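PDB 5NB8: protein NOV homolog from Rattus norvegicus, which binds integrins and receptors such as NOTCH1 to regulate cell proliferation, adhesion, migration and differentiation, and is represented here by its von Willebrand factor type C domain. Local coordinates for residues A[13-26]-A[29-42]. Numbering follows the deposited sequence.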
loop_
_atom_site.group_PDB
_atom_site.type_symbol
_atom_site.label_atom_id
_atom_site.label_comp_id
_atom_site.label_asym_id
_atom_site.label_seq_id
_atom_site.Cartn_x
_atom_site.Cartn_y
_atom_site.Cartn_z
ATOM N N TYR A 13 13.060 10.497 -7.424
ATOM C CA TYR A 13 13.338 9.097 -7.700
ATOM C C TYR A 13 13.716 8.963 -9.169
ATOM O O TYR A 13 13.095 9.587 -10.033
ATOM C CB TYR A 13 12.127 8.223 -7.341
ATOM C CG TYR A 13 11.854 8.252 -5.847
ATOM C CD1 TYR A 13 12.614 7.488 -4.966
ATOM C CD2 TYR A 13 10.887 9.087 -5.318
ATOM C CE1 TYR A 13 12.389 7.541 -3.588
ATOM C CE2 TYR A 13 10.653 9.144 -3.955
ATOM C CZ TYR A 13 11.395 8.368 -3.100
ATOM O OH TYR A 13 11.151 8.448 -1.755
ATOM N N ARG A 14 14.735 8.162 -9.451
ATOM C CA ARG A 14 15.195 8.071 -10.821
ATOM C C ARG A 14 14.318 7.102 -11.598
ATOM O O ARG A 14 13.614 6.264 -11.024
ATOM C CB ARG A 14 16.672 7.665 -10.872
ATOM C CG ARG A 14 17.618 8.827 -10.519
ATOM C CD ARG A 14 19.072 8.401 -10.395
ATOM N NE ARG A 14 19.263 7.493 -9.269
ATOM C CZ ARG A 14 19.430 6.179 -9.385
ATOM N NH1 ARG A 14 19.452 5.616 -10.589
ATOM N NH2 ARG A 14 19.587 5.434 -8.295
ATOM N N ASN A 15 14.300 7.288 -12.920
ATOM C CA ASN A 15 13.594 6.376 -13.805
ATOM C C ASN A 15 14.006 4.944 -13.501
ATOM O O ASN A 15 15.188 4.651 -13.314
ATOM C CB ASN A 15 13.897 6.713 -15.275
ATOM C CG ASN A 15 13.188 5.774 -16.256
ATOM O OD1 ASN A 15 12.009 5.437 -16.086
ATOM N ND2 ASN A 15 13.913 5.347 -17.295
ATOM N N GLY A 16 13.022 4.057 -13.422
ATOM C CA GLY A 16 13.279 2.691 -13.032
ATOM C C GLY A 16 13.563 2.457 -11.555
ATOM O O GLY A 16 13.665 1.292 -11.150
ATOM N N GLU A 17 13.691 3.503 -10.735
ATOM C CA GLU A 17 13.976 3.326 -9.307
ATOM C C GLU A 17 12.718 2.920 -8.535
ATOM O O GLU A 17 11.607 3.365 -8.841
ATOM C CB GLU A 17 14.574 4.610 -8.711
ATOM C CG GLU A 17 14.953 4.554 -7.222
ATOM C CD GLU A 17 15.728 5.789 -6.708
ATOM O OE1 GLU A 17 15.952 6.749 -7.480
ATOM O OE2 GLU A 17 16.122 5.793 -5.516
ATOM N N LYS A 18 12.906 2.087 -7.513
ATOM C CA LYS A 18 11.834 1.572 -6.674
ATOM C C LYS A 18 11.984 2.052 -5.234
ATOM O O LYS A 18 13.093 2.197 -4.722
ATOM C CB LYS A 18 11.827 0.041 -6.695
ATOM C CG LYS A 18 11.479 -0.563 -8.050
ATOM C CD LYS A 18 11.550 -2.087 -8.020
ATOM C CE LYS A 18 11.259 -2.684 -9.395
ATOM N NZ LYS A 18 9.841 -2.504 -9.829
ATOM N N PHE A 19 10.857 2.273 -4.561
ATOM C CA PHE A 19 10.922 2.734 -3.177
ATOM C C PHE A 19 9.650 2.329 -2.452
ATOM O O PHE A 19 8.671 1.887 -3.057
ATOM C CB PHE A 19 11.110 4.249 -3.098
ATOM C CG PHE A 19 9.957 5.024 -3.667
ATOM C CD1 PHE A 19 9.828 5.182 -5.041
ATOM C CD2 PHE A 19 9.000 5.593 -2.837
ATOM C CE1 PHE A 19 8.770 5.888 -5.579
ATOM C CE2 PHE A 19 7.938 6.304 -3.371
ATOM C CZ PHE A 19 7.831 6.453 -4.753
ATOM N N GLU A 20 9.675 2.507 -1.137
ATOM C CA GLU A 20 8.534 2.196 -0.277
ATOM C C GLU A 20 8.196 3.426 0.548
ATOM O O GLU A 20 8.970 3.792 1.457
ATOM C CB GLU A 20 8.846 1.009 0.627
ATOM C CG GLU A 20 9.481 -0.141 -0.114
ATOM C CD GLU A 20 10.005 -1.196 0.823
ATOM O OE1 GLU A 20 9.553 -1.221 1.990
ATOM O OE2 GLU A 20 10.870 -1.993 0.397
ATOM N N PRO A 21 7.085 4.109 0.274
ATOM C CA PRO A 21 6.745 5.264 1.111
ATOM C C PRO A 21 6.303 4.840 2.504
ATOM O O PRO A 21 6.461 5.613 3.455
ATOM C CB PRO A 21 5.621 5.950 0.331
ATOM C CG PRO A 21 4.950 4.814 -0.431
ATOM C CD PRO A 21 6.055 3.814 -0.738
ATOM N N ASN A 22 5.771 3.627 2.637
ATOM C CA ASN A 22 5.491 2.981 3.917
ATOM C C ASN A 22 5.552 1.475 3.675
ATOM O O ASN A 22 5.747 1.025 2.542
ATOM C CB ASN A 22 4.134 3.432 4.488
ATOM C CG ASN A 22 2.995 3.261 3.489
ATOM O OD1 ASN A 22 2.785 2.172 2.945
ATOM N ND2 ASN A 22 2.286 4.343 3.206
ATOM N N CYS A 23 5.378 0.688 4.745
ATOM C CA CYS A 23 5.463 -0.770 4.640
ATOM C C CYS A 23 4.341 -1.377 3.806
ATOM O O CYS A 23 4.452 -2.535 3.386
ATOM C CB CYS A 23 5.464 -1.400 6.043
ATOM S SG CYS A 23 3.868 -1.270 6.900
ATOM N N GLN A 24 3.277 -0.627 3.539
ATOM C CA GLN A 24 2.118 -1.162 2.844
ATOM C C GLN A 24 2.199 -1.051 1.324
ATOM O O GLN A 24 1.371 -1.659 0.636
ATOM C CB GLN A 24 0.854 -0.461 3.347
ATOM C CG GLN A 24 0.627 -0.677 4.857
ATOM C CD GLN A 24 -0.780 -0.345 5.281
ATOM O OE1 GLN A 24 -1.553 0.198 4.495
ATOM N NE2 GLN A 24 -1.133 -0.685 6.520
ATOM N N TYR A 25 3.157 -0.307 0.771
ATOM C CA TYR A 25 3.173 -0.086 -0.676
ATOM C C TYR A 25 4.580 -0.183 -1.253
ATOM O O TYR A 25 5.568 0.138 -0.592
ATOM C CB TYR A 25 2.553 1.269 -1.028
ATOM C CG TYR A 25 1.053 1.179 -1.083
ATOM C CD1 TYR A 25 0.283 1.384 0.051
ATOM C CD2 TYR A 25 0.407 0.848 -2.262
ATOM C CE1 TYR A 25 -1.100 1.284 0.008
ATOM C CE2 TYR A 25 -0.972 0.735 -2.313
ATOM C CZ TYR A 25 -1.718 0.953 -1.167
ATOM O OH TYR A 25 -3.086 0.850 -1.212
ATOM N N HIS A 26 4.650 -0.639 -2.504
ATOM C CA HIS A 26 5.886 -0.714 -3.273
ATOM C C HIS A 26 5.683 0.102 -4.543
ATOM O O HIS A 26 4.748 -0.169 -5.303
ATOM C CB HIS A 26 6.227 -2.167 -3.606
ATOM C CG HIS A 26 7.477 -2.340 -4.411
ATOM N ND1 HIS A 26 8.736 -2.239 -3.860
ATOM C CD2 HIS A 26 7.662 -2.631 -5.721
ATOM C CE1 HIS A 26 9.643 -2.445 -4.798
ATOM N NE2 HIS A 26 9.018 -2.687 -5.936
ATOM N N CYS A 29 9.177 4.360 -10.175
ATOM C CA CYS A 29 9.185 5.516 -11.054
ATOM C C CYS A 29 9.422 5.035 -12.482
ATOM O O CYS A 29 10.398 4.324 -12.741
ATOM C CB CYS A 29 10.274 6.489 -10.620
ATOM S SG CYS A 29 10.605 7.796 -11.809
ATOM N N ARG A 30 8.533 5.408 -13.403
ATOM C CA ARG A 30 8.633 4.999 -14.808
ATOM C C ARG A 30 8.424 6.234 -15.675
ATOM O O ARG A 30 7.287 6.679 -15.848
ATOM C CB ARG A 30 7.604 3.925 -15.178
ATOM C CG ARG A 30 7.566 2.669 -14.305
ATOM C CD ARG A 30 6.597 1.626 -14.870
ATOM N NE ARG A 30 6.432 0.499 -13.952
ATOM C CZ ARG A 30 5.602 0.503 -12.911
ATOM N NH1 ARG A 30 5.517 -0.558 -12.119
ATOM N NH2 ARG A 30 4.853 1.569 -12.663
ATOM N N ASP A 31 9.518 6.775 -16.219
ATOM C CA ASP A 31 9.455 7.870 -17.179
ATOM C C ASP A 31 8.633 9.040 -16.645
ATOM O O ASP A 31 7.756 9.573 -17.328
ATOM C CB ASP A 31 8.904 7.374 -18.516
ATOM C CG ASP A 31 9.695 6.198 -19.064
ATOM O OD1 ASP A 31 10.907 6.362 -19.320
ATOM O OD2 ASP A 31 9.124 5.098 -19.201
ATOM N N GLY A 32 8.899 9.426 -15.399
ATOM C CA GLY A 32 8.268 10.589 -14.816
ATOM C C GLY A 32 6.973 10.323 -14.080
ATOM O O GLY A 32 6.409 11.257 -13.503
ATOM N N GLN A 33 6.471 9.095 -14.087
ATOM C CA GLN A 33 5.213 8.784 -13.414
ATOM C C GLN A 33 5.421 7.657 -12.414
ATOM O O GLN A 33 6.037 6.640 -12.745
ATOM C CB GLN A 33 4.139 8.403 -14.429
ATOM C CG GLN A 33 2.815 8.016 -13.782
ATOM C CD GLN A 33 1.724 7.908 -14.823
ATOM O OE1 GLN A 33 1.917 7.287 -15.867
ATOM N NE2 GLN A 33 0.595 8.544 -14.568
ATOM N N ILE A 34 4.912 7.836 -11.189
ATOM C CA ILE A 34 5.003 6.831 -10.132
ATOM C C ILE A 34 3.791 5.918 -10.187
ATOM O O ILE A 34 2.646 6.391 -10.187
ATOM C CB ILE A 34 5.076 7.466 -8.734
ATOM C CG1 ILE A 34 6.304 8.359 -8.572
ATOM C CG2 ILE A 34 5.054 6.336 -7.665
ATOM C CD1 ILE A 34 7.585 7.605 -8.431
ATOM N N GLY A 35 4.033 4.612 -10.157
ATOM C CA GLY A 35 2.990 3.637 -9.890
ATOM C C GLY A 35 3.387 2.825 -8.671
ATOM O O GLY A 35 4.573 2.634 -8.403
ATOM N N CYS A 36 2.381 2.336 -7.937
ATOM C CA CYS A 36 2.577 1.603 -6.691
ATOM C C CYS A 36 1.628 0.412 -6.600
ATOM O O CYS A 36 0.495 0.455 -7.091
ATOM C CB CYS A 36 2.345 2.496 -5.465
ATOM S SG CYS A 36 3.226 4.064 -5.400
ATOM N N VAL A 37 2.098 -0.650 -5.950
ATOM C CA VAL A 37 1.265 -1.828 -5.700
ATOM C C VAL A 37 1.151 -2.092 -4.206
ATOM O O VAL A 37 2.139 -1.948 -3.471
ATOM C CB VAL A 37 1.820 -3.067 -6.414
ATOM C CG1 VAL A 37 1.611 -2.944 -7.926
ATOM C CG2 VAL A 37 3.309 -3.213 -6.119
ATOM N N PRO A 38 -0.010 -2.523 -3.732
ATOM C CA PRO A 38 -0.147 -2.860 -2.318
ATOM C C PRO A 38 0.627 -4.116 -1.982
ATOM O O PRO A 38 0.753 -5.039 -2.790
ATOM C CB PRO A 38 -1.656 -3.079 -2.145
ATOM C CG PRO A 38 -2.130 -3.503 -3.506
ATOM C CD PRO A 38 -1.225 -2.840 -4.510
ATOM N N ARG A 39 1.175 -4.128 -0.773
ATOM C CA ARG A 39 1.841 -5.303 -0.239
ATOM C C ARG A 39 0.962 -6.082 0.730
ATOM O O ARG A 39 1.295 -7.219 1.066
ATOM C CB ARG A 39 3.152 -4.890 0.439
ATOM C CG ARG A 39 4.144 -4.291 -0.571
ATOM C CD ARG A 39 5.340 -3.649 0.089
ATOM N NE ARG A 39 6.067 -4.592 0.924
ATOM C CZ ARG A 39 7.046 -4.247 1.753
ATOM N NH1 ARG A 39 7.658 -5.170 2.479
ATOM N NH2 ARG A 39 7.414 -2.977 1.854
ATOM N N CYS A 40 -0.159 -5.512 1.153
ATOM C CA CYS A 40 -1.117 -6.205 2.005
ATOM C C CYS A 40 -2.187 -6.872 1.144
ATOM O O CYS A 40 -2.291 -6.630 -0.062
ATOM C CB CYS A 40 -1.753 -5.228 3.000
ATOM S SG CYS A 40 -0.576 -4.410 4.129
ATOM N N GLN A 41 -2.985 -7.731 1.775
ATOM C CA GLN A 41 -4.134 -8.356 1.122
ATOM C C GLN A 41 -5.344 -7.459 1.306
ATOM O O GLN A 41 -5.911 -7.393 2.402
ATOM C CB GLN A 41 -4.442 -9.726 1.710
ATOM C CG GLN A 41 -3.677 -10.868 1.157
ATOM C CD GLN A 41 -4.189 -12.196 1.702
ATOM O OE1 GLN A 41 -5.276 -12.671 1.348
ATOM N NE2 GLN A 41 -3.391 -12.806 2.564
ATOM N N LEU A 42 -5.762 -6.783 0.238
ATOM C CA LEU A 42 -6.958 -5.950 0.318
ATOM C C LEU A 42 -8.191 -6.831 0.123
ATOM O O LEU A 42 -8.953 -6.690 -0.831
ATOM C CB LEU A 42 -6.886 -4.806 -0.691
ATOM C CG LEU A 42 -5.608 -3.975 -0.463
ATOM C CD1 LEU A 42 -5.567 -2.700 -1.273
ATOM C CD2 LEU A 42 -5.457 -3.657 1.008
HETATM O O HOH W 1 -1.240 -2.742 1.064
HETATM O O HOH W 2 5.366 -0.755 -8.197
#
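The three-stranded antiparallel sheet of the von Willebrand factor type C domain is joined here across both its hairpins, 18-19 with 25-30 and 25-30 with 33-38. H26 and V37 form a hydrogen-bonded pair, V37 N giving to H26 O at 2.8 Å and H26 N to V37 O. At the neighbouring non-hydrogen-bonded pair, the Y25 ring meets P38 obliquely, CE2 lying 3.9 Å from P38 CB. Beyond it R39 N reaches Q24 O, which also accepts a hydrogen bond from a water that in turn accepts one from C40 N. The R39 chain bends at chi3 (58°) and brings NH2 to 2.8 Å from E20 OE1, a salt bridge whose hydrogen bond is weak, bent to 122° at the hydrogen.

At the far end C29 N meets E17 O at 2.9 Å and G16 N meets C29 O; G16 suits the positive phi of its type II turn. With its amide anti to the backbone N (chi1 180°), N15 sets OD1 2.8 Å from D31 N, in the type I' turn R30-Q33; the donor sits above the carbonyl plane. A leucine in place of N15 would probably leave D31 N without this acceptor and remove one tie between the two turns. I34 CD1 abuts the F19 ring edge at 3.5 Å.

With disulfides C6-C29, C27-C36, C23-C63 and C40-C64 rooted here, covalent links and backbone bonds, more than a buried apolar core, probably hold this helix-free surface region in shape.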